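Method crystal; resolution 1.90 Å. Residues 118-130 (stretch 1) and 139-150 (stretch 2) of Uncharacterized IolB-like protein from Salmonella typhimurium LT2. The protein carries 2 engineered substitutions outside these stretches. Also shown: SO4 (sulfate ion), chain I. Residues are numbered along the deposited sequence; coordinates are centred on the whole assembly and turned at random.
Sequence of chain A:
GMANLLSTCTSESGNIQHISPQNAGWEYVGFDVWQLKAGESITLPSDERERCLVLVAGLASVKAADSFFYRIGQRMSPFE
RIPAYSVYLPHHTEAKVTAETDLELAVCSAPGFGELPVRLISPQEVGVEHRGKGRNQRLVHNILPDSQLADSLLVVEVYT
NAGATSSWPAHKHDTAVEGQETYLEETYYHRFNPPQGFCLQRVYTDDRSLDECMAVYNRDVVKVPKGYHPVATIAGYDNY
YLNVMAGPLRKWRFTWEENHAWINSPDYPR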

ATOM      1  N   VAL A 118      21.380 -37.399 -17.497  1.00 37.84           N
ATOM      2  CA  VAL A 118      22.218 -36.322 -17.052  1.00 35.18           C
ATOM      3  C   VAL A 118      23.085 -35.894 -18.263  1.00 37.09           C
ATOM      4  O   VAL A 118      23.590 -36.741 -18.992  1.00 36.16           O
ATOM      5  N   ARG A 119      23.244 -34.600 -18.509  1.00 38.02           N
ATOM      6  CA  ARG A 119      24.150 -34.174 -19.582  1.00 40.14           C
ATOM      7  C   ARG A 119      24.805 -32.830 -19.314  1.00 39.82           C
ATOM      8  O   ARG A 119      24.226 -31.959 -18.682  1.00 39.76           O
ATOM      9  N   LEU A 120      26.017 -32.683 -19.830  1.00 37.86           N
ATOM     10  CA  LEU A 120      26.702 -31.433 -19.837  1.00 38.48           C
ATOM     11  C   LEU A 120      26.157 -30.553 -20.967  1.00 37.33           C
ATOM     12  O   LEU A 120      25.906 -31.027 -22.069  1.00 38.72           O
ATOM     13  N   ILE A 121      25.942 -29.279 -20.664  1.00 37.58           N
ATOM     14  CA  ILE A 121      25.638 -28.273 -21.691  1.00 38.14           C
ATOM     15  C   ILE A 121      26.856 -27.345 -21.661  1.00 38.06           C
ATOM     16  O   ILE A 121      26.926 -26.387 -20.893  1.00 36.63           O
ATOM     17  N   SER A 122      27.829 -27.657 -22.502  1.00 38.85           N
ATOM     18  CA  SER A 122      29.044 -26.871 -22.583  1.00 39.03           C
ATOM     19  C   SER A 122      28.821 -25.641 -23.481  1.00 38.57           C
ATOM     20  O   SER A 122      27.796 -25.548 -24.155  1.00 36.46           O
ATOM     21  N   PRO A 123      29.761 -24.674 -23.468  1.00 39.81           N
ATOM     22  CA  PRO A 123      29.637 -23.508 -24.349  1.00 42.47           C
ATOM     23  C   PRO A 123      29.327 -23.846 -25.819  1.00 43.14           C
ATOM     24  O   PRO A 123      28.586 -23.115 -26.466  1.00 42.87           O
ATOM     25  N   GLN A 124      29.870 -24.968 -26.304  1.00 43.15           N
ATOM     26  CA  GLN A 124      29.658 -25.465 -27.659  1.00 43.60           C
ATOM     27  C   GLN A 124      28.192 -25.892 -27.929  1.00 41.69           C
ATOM     28  O   GLN A 124      27.790 -25.964 -29.072  1.00 43.98           O
ATOM     29  N   GLU A 125      27.417 -26.174 -26.890  1.00 41.68           N
ATOM     30  CA  GLU A 125      25.992 -26.514 -27.046  1.00 42.91           C
ATOM     31  C   GLU A 125      25.055 -25.333 -26.761  1.00 42.30           C
ATOM     32  O   GLU A 125      23.853 -25.509 -26.801  1.00 43.88           O
ATOM     33  N   VAL A 126      25.605 -24.155 -26.460  1.00 41.55           N
ATOM     34  CA  VAL A 126      24.819 -22.945 -26.166  1.00 39.83           C
ATOM     35  C   VAL A 126      24.664 -22.138 -27.447  1.00 40.16           C
ATOM     36  O   VAL A 126      25.661 -21.791 -28.070  1.00 37.44           O
ATOM     37  N   GLY A 127      23.429 -21.855 -27.864  1.00 40.95           N
ATOM     38  CA  GLY A 127      23.199 -21.018 -29.032  1.00 39.11           C
ATOM     39  C   GLY A 127      23.456 -19.543 -28.697  1.00 37.79           C
ATOM     40  O   GLY A 127      22.856 -19.020 -27.773  1.00 34.95           O
ATOM     41  N   VAL A 128      24.366 -18.914 -29.440  1.00 36.33           N
ATOM     42  CA  VAL A 128      24.756 -17.512 -29.266  1.00 38.36           C
ATOM     43  C   VAL A 128      24.093 -16.705 -30.360  1.00 38.16           C
ATOM     44  O   VAL A 128      24.171 -17.067 -31.532  1.00 40.22           O
ATOM     45  N   GLU A 129      23.390 -15.638 -29.980  1.00 40.74           N
ATOM     46  CA  GLU A 129      22.723 -14.761 -30.941  1.00 44.85           C
ATOM     47  C   GLU A 129      22.686 -13.318 -30.436  1.00 41.43           C
ATOM     48  O   GLU A 129      22.747 -13.055 -29.238  1.00 32.91           O
ATOM     49  N   HIS A 130      22.597 -12.403 -31.381  1.00 45.63           N
ATOM     50  CA  HIS A 130      22.525 -10.968 -31.123  1.00 49.44           C
ATOM     51  C   HIS A 130      21.126 -10.585 -31.560  1.00 50.97           C
ATOM     52  O   HIS A 130      20.780 -10.732 -32.718  1.00 56.13           O
ATOM     53  N   LEU A 139      23.177  -9.391 -26.416  1.00 36.53           N
ATOM     54  CA  LEU A 139      23.821 -10.654 -26.644  1.00 34.62           C
ATOM     55  C   LEU A 139      22.972 -11.647 -25.863  1.00 34.65           C
ATOM     56  O   LEU A 139      22.685 -11.428 -24.688  1.00 33.70           O
ATOM     57  N   VAL A 140      22.590 -12.749 -26.519  1.00 32.47           N
ATOM     58  CA  VAL A 140      21.742 -13.781 -25.953  1.00 32.67           C
ATOM     59  C   VAL A 140      22.455 -15.160 -26.058  1.00 32.41           C
ATOM     60  O   VAL A 140      23.008 -15.490 -27.106  1.00 33.95           O
ATOM     61  N   HIS A 141      22.507 -15.863 -24.928  1.00 33.30           N
ATOM     62  CA  HIS A 141      23.016 -17.228 -24.797  1.00 34.45           C
ATOM     63  C   HIS A 141      21.873 -18.163 -24.429  1.00 32.49           C
ATOM     64  O   HIS A 141      21.355 -18.160 -23.286  1.00 34.80           O
ATOM     65  N   ASN A 142      21.444 -18.960 -25.412  1.00 34.17           N
ATOM     66  CA  ASN A 142      20.376 -19.957 -25.206  1.00 35.77           C
ATOM     67  C   ASN A 142      20.940 -21.235 -24.596  1.00 36.95           C
ATOM     68  O   ASN A 142      21.364 -22.166 -25.305  1.00 38.30           O
ATOM     69  N   ILE A 143      20.989 -21.230 -23.265  1.00 36.82           N
ATOM     70  CA  ILE A 143      21.488 -22.358 -22.475  1.00 38.00           C
ATOM     71  C   ILE A 143      20.586 -23.608 -22.639  1.00 38.42           C
ATOM     72  O   ILE A 143      21.074 -24.692 -22.908  1.00 36.78           O
ATOM     73  N   LEU A 144      19.282 -23.426 -22.513  1.00 35.89           N
ATOM     74  CA  LEU A 144      18.338 -24.508 -22.582  1.00 35.78           C
ATOM     75  C   LEU A 144      17.041 -24.043 -23.250  1.00 33.80           C
ATOM     76  O   LEU A 144      16.055 -23.727 -22.578  1.00 36.73           O
ATOM     77  N   PRO A 145      17.071 -23.920 -24.583  1.00 35.22           N
ATOM     78  CA  PRO A 145      15.891 -23.464 -25.329  1.00 36.42           C
ATOM     79  C   PRO A 145      14.864 -24.565 -25.580  1.00 37.47           C
ATOM     80  O   PRO A 145      15.147 -25.737 -25.336  1.00 36.30           O
ATOM     81  N   ASP A 146      13.714 -24.192 -26.142  1.00 36.08           N
ATOM     82  CA  ASP A 146      12.648 -25.178 -26.423  1.00 35.86           C
ATOM     83  C   ASP A 146      12.960 -26.141 -27.581  1.00 37.09           C
ATOM     84  O   ASP A 146      12.254 -27.119 -27.743  1.00 36.30           O
ATOM     85  N   SER A 147      14.021 -25.853 -28.337  1.00 36.10           N
ATOM     86  CA  SER A 147      14.532 -26.694 -29.384  1.00 36.32           C
ATOM     87  C   SER A 147      15.556 -27.730 -28.875  1.00 36.32           C
ATOM     88  O   SER A 147      16.033 -28.531 -29.669  1.00 36.17           O
ATOM     89  N   GLN A 148      15.903 -27.674 -27.592  1.00 35.96           N
ATOM     90  CA  GLN A 148      16.791 -28.652 -26.925  1.00 38.05           C
ATOM     91  C   GLN A 148      15.926 -29.429 -25.916  1.00 38.81           C
ATOM     92  O   GLN A 148      14.814 -29.031 -25.642  1.00 39.21           O
ATOM     93  N   LEU A 149      16.450 -30.532 -25.386  1.00 38.78           N
ATOM     94  CA  LEU A 149      15.670 -31.448 -24.542  1.00 38.01           C
ATOM     95  C   LEU A 149      15.641 -31.140 -23.037  1.00 36.71           C
ATOM     96  O   LEU A 149      16.670 -30.926 -22.402  1.00 37.91           O
ATOM     97  N   ALA A 150      14.419 -31.084 -22.494  1.00 36.06           N
ATOM     98  CA  ALA A 150      14.118 -30.972 -21.077  1.00 36.05           C
ATOM     99  C   ALA A 150      12.607 -31.223 -20.937  1.00 35.95           C
ATOM    100  O   ALA A 150      11.857 -31.098 -21.905  1.00 36.23           O
TER

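The apolar centre of this contact lies on the sheet face that carries Val128, His130, Leu139 and His141, where strands 127-130 and 139-142 run antiparallel. Val128 (t) and Leu139 (t, p) interlock diagonally, Val128 CG1 lying 3.7 Å from Leu139 CD1. The same Leu139 methyl reaches over a face of the His130 ring, 3.6 Å from His130 NE2, so one branched side chain serves both a valine and an imidazole. His141 (m) continues the row: its CD2 is 3.8 Å from Val128 CG2, and its CB is 3.6 Å from CG1 of Val126 (t), which points sideways just before the strand.

Beyond the corner at Ile143 the packing loosens. Ile121 (m, t) points toward stretch 2, its CD1 4.4 Å from Leu144 CD1, and its CG2 rests 3.6 Å from Ile143 O.

On the other sheet face, Glu129 (p, t) lays its aliphatic part along Val140 (t), with Glu129 CG 3.8 Å from Val140 CB, while its carboxylate extends toward Asn142 (m). Gly127, paired with Asn142, adds no side chain here. Beneath these side chains, the backbone fixes the register through Glu129 N to Val140 O (2.9 Å) and Val140 N to Glu129 O (2.7 Å).

The polar edge is built around Arg119 (p, t, t), whose extended chain lets NH1 and NH2 both donate to Leu149 O, at 2.9 and 3.0 Å. Leu144 CD1 sits at the guanidinium edge, 3.4 Å from Arg119 NH2. Water 1 accepts from Arg119 NH2 (3.1 Å) and donates to OE1 of Gln148 (m, m) at 3.0 Å, bridging side chains that do not bond directly. At the far end, His130 (m) turns its ring edge to a sulfate, NE2 donating to sulfate O1 at 3.1 Å.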

ATOM      1  CB  VAL A 118      23.146 -36.793 -15.880  1.00 37.75           C
ATOM      2  CG1 VAL A 118      24.299 -35.783 -15.600  1.00 34.12           C
ATOM      3  CG2 VAL A 118      22.341 -37.113 -14.612  1.00 32.25           C
ATOM      4  CB  ARG A 119      23.440 -34.123 -20.958  1.00 39.03           C
ATOM      5  CG  ARG A 119      22.501 -32.984 -21.207  1.00 37.32           C
ATOM      6  CD  ARG A 119      21.956 -32.989 -22.632  1.00 38.29           C
ATOM      7  NE  ARG A 119      21.241 -31.741 -22.956  1.00 41.57           N
ATOM      8  CZ  ARG A 119      19.990 -31.433 -22.621  1.00 43.89           C
ATOM      9  NH1 ARG A 119      19.214 -32.255 -21.904  1.00 43.24           N
ATOM     10  NH2 ARG A 119      19.507 -30.255 -23.001  1.00 37.83           N
ATOM     11  CB  LEU A 120      28.205 -31.629 -20.096  1.00 35.06           C
ATOM     12  CG  LEU A 120      29.133 -30.408 -19.972  1.00 35.99           C
ATOM     13  CD1 LEU A 120      29.164 -29.823 -18.528  1.00 36.10           C
ATOM     14  CD2 LEU A 120      30.544 -30.756 -20.461  1.00 35.29           C
ATOM     15  CB  ILE A 121      24.330 -27.482 -21.477  1.00 41.58           C
ATOM     16  CG1 ILE A 121      23.121 -28.414 -21.244  1.00 38.04           C
ATOM     17  CG2 ILE A 121      24.118 -26.511 -22.697  1.00 36.82           C
ATOM     18  CD1 ILE A 121      21.874 -27.700 -20.711  1.00 39.06           C
ATOM     19  CB  SER A 122      30.184 -27.729 -23.118  1.00 37.82           C
ATOM     20  OG  SER A 122      30.112 -27.918 -24.507  1.00 40.91           O
ATOM     21  CB  PRO A 123      31.014 -22.834 -24.211  1.00 43.22           C
ATOM     22  CG  PRO A 123      31.378 -23.112 -22.826  1.00 40.09           C
ATOM     23  CD  PRO A 123      30.924 -24.542 -22.582  1.00 40.50           C
ATOM     24  CB  GLN A 124      30.642 -26.638 -27.970  1.00 44.71           C
ATOM     25  CG  GLN A 124      32.117 -26.214 -28.073  1.00 44.70           C
ATOM     26  CD  GLN A 124      32.732 -25.652 -26.778  1.00 53.13           C
ATOM     27  OE1 GLN A 124      32.611 -26.237 -25.672  1.00 42.98           O
ATOM     28  NE2 GLN A 124      33.414 -24.508 -26.918  1.00 47.73           N
ATOM     29  CB  GLU A 125      25.586 -27.694 -26.146  1.00 43.27           C
ATOM     30  CG  GLU A 125      26.056 -29.079 -26.634  1.00 46.70           C
ATOM     31  CD  GLU A 125      27.444 -29.386 -26.207  1.00 51.37           C
ATOM     32  OE1 GLU A 125      27.698 -29.368 -24.982  1.00 45.00           O
ATOM     33  OE2 GLU A 125      28.279 -29.680 -27.098  1.00 56.74           O
ATOM     34  CB  VAL A 126      25.523 -22.061 -25.101  1.00 39.28           C
ATOM     35  CG1 VAL A 126      24.771 -20.721 -24.889  1.00 35.44           C
ATOM     36  CG2 VAL A 126      25.733 -22.826 -23.793  1.00 37.78           C
ATOM     37  CB  VAL A 128      26.285 -17.326 -29.311  1.00 36.97           C
ATOM     38  CG1 VAL A 128      26.663 -15.842 -29.297  1.00 38.79           C
ATOM     39  CG2 VAL A 128      26.985 -18.111 -28.157  1.00 35.02           C
ATOM     40  CB  GLU A 129      21.307 -15.264 -31.296  1.00 44.95           C
ATOM     41  CG  GLU A 129      20.386 -15.429 -30.123  1.00 49.41           C
ATOM     42  CD  GLU A 129      18.925 -15.791 -30.498  1.00 52.84           C
ATOM     43  OE1 GLU A 129      18.600 -15.811 -31.712  1.00 62.89           O
ATOM     44  OE2 GLU A 129      18.109 -16.043 -29.563  1.00 48.83           O
ATOM     45  CB  HIS A 130      23.623 -10.208 -31.867  1.00 49.57           C
ATOM     46  CG  HIS A 130      25.017 -10.501 -31.371  1.00 54.53           C
ATOM     47  ND1 HIS A 130      25.801 -11.518 -31.881  1.00 63.53           N
ATOM     48  CD2 HIS A 130      25.770  -9.900 -30.415  1.00 60.83           C
ATOM     49  CE1 HIS A 130      26.970 -11.535 -31.261  1.00 59.31           C
ATOM     50  NE2 HIS A 130      26.983 -10.554 -30.377  1.00 59.06           N
ATOM     51  CB  LEU A 139      25.288 -10.635 -26.179  1.00 34.09           C
ATOM     52  CG  LEU A 139      26.033 -11.957 -26.088  1.00 34.75           C
ATOM     53  CD1 LEU A 139      26.151 -12.622 -27.487  1.00 31.85           C
ATOM     54  CD2 LEU A 139      27.400 -11.724 -25.485  1.00 35.09           C
ATOM     55  CB  VAL A 140      20.354 -13.781 -26.658  1.00 32.54           C
ATOM     56  CG1 VAL A 140      19.401 -14.896 -26.125  1.00 31.95           C
ATOM     57  CG2 VAL A 140      19.712 -12.361 -26.598  1.00 32.77           C
ATOM     58  CB  HIS A 141      24.114 -17.353 -23.735  1.00 34.81           C
ATOM     59  CG  HIS A 141      25.373 -16.579 -24.025  1.00 36.95           C
ATOM     60  ND1 HIS A 141      26.258 -16.230 -23.027  1.00 34.78           N
ATOM     61  CD2 HIS A 141      25.885 -16.073 -25.175  1.00 35.86           C
ATOM     62  CE1 HIS A 141      27.277 -15.574 -23.558  1.00 35.62           C
ATOM     63  NE2 HIS A 141      27.072 -15.452 -24.862  1.00 35.12           N
ATOM     64  CB  ASN A 142      19.625 -20.216 -26.527  1.00 37.23           C
ATOM     65  CG  ASN A 142      18.844 -18.988 -26.990  1.00 38.07           C
ATOM     66  OD1 ASN A 142      19.116 -18.413 -28.060  1.00 41.33           O
ATOM     67  ND2 ASN A 142      17.902 -18.556 -26.169  1.00 33.06           N
ATOM     68  CB  ILE A 143      21.661 -21.988 -20.979  1.00 38.65           C
ATOM     69  CG1 ILE A 143      22.776 -20.936 -20.823  1.00 40.24           C
ATOM     70  CG2 ILE A 143      21.926 -23.279 -20.117  1.00 37.39           C
ATOM     71  CD1 ILE A 143      22.832 -20.267 -19.466  1.00 40.48           C
ATOM     72  CB  LEU A 144      18.104 -25.111 -21.189  1.00 38.20           C
ATOM     73  CG  LEU A 144      17.292 -26.426 -21.112  1.00 41.33           C
ATOM     74  CD1 LEU A 144      17.724 -27.451 -22.183  1.00 36.37           C
ATOM     75  CD2 LEU A 144      17.387 -26.975 -19.684  1.00 36.55           C
ATOM     76  CB  PRO A 145      16.475 -23.022 -26.657  1.00 33.54           C
ATOM     77  CG  PRO A 145      17.709 -23.883 -26.831  1.00 36.22           C
ATOM     78  CD  PRO A 145      18.211 -24.194 -25.475  1.00 34.64           C
ATOM     79  CB  ASP A 146      11.258 -24.512 -26.584  1.00 36.37           C
ATOM     80  CG  ASP A 146      11.093 -23.624 -27.831  1.00 41.42           C
ATOM     81  OD1 ASP A 146      11.951 -23.587 -28.752  1.00 36.55           O
ATOM     82  OD2 ASP A 146      10.006 -22.965 -27.873  1.00 37.22           O
ATOM     83  CB  SER A 147      15.189 -25.831 -30.473  1.00 34.59           C
ATOM     84  OG  SER A 147      16.138 -24.967 -29.865  1.00 35.07           O
ATOM     85  CB  GLN A 148      17.982 -27.982 -26.262  1.00 37.09           C
ATOM     86  CG  GLN A 148      18.961 -27.387 -27.298  1.00 36.19           C
ATOM     87  CD  GLN A 148      19.684 -28.475 -28.093  1.00 41.70           C
ATOM     88  OE1 GLN A 148      20.316 -29.344 -27.511  1.00 42.05           O
ATOM     89  NE2 GLN A 148      19.603 -28.407 -29.410  1.00 39.99           N
ATOM     90  CB  LEU A 149      16.164 -32.900 -24.766  1.00 38.06           C
ATOM     91  CG  LEU A 149      16.062 -33.487 -26.168  1.00 37.90           C
ATOM     92  CD1 LEU A 149      16.753 -34.866 -26.243  1.00 38.04           C
ATOM     93  CD2 LEU A 149      14.616 -33.586 -26.687  1.00 43.43           C
ATOM     94  CB  ALA A 150      14.550 -29.615 -20.461  1.00 37.04           C
TER
HETATM   95  S   SO4 I 276      30.017  -9.424 -28.274  1.00 79.89           S
HETATM   96  O1  SO4 I 276      29.840 -10.613 -29.133  1.00 76.89           O
HETATM   97  O2  SO4 I 276      28.679  -8.821 -28.191  1.00 68.86           O
HETATM   98  O3  SO4 I 276      30.937  -8.446 -28.879  1.00 84.65           O
HETATM   99  O4  SO4 I 276      30.627  -9.807 -26.985  1.00 58.27           O
HETATM  100  O   HOH W   1      21.587 -28.812 -24.794  1.00 45.60           O
HETATM  101  O   HOH W   2      21.404 -26.247 -24.908  1.00 41.42           O
HETATM  102  O   HOH W   3      21.444 -24.376 -26.914  1.00 48.65           O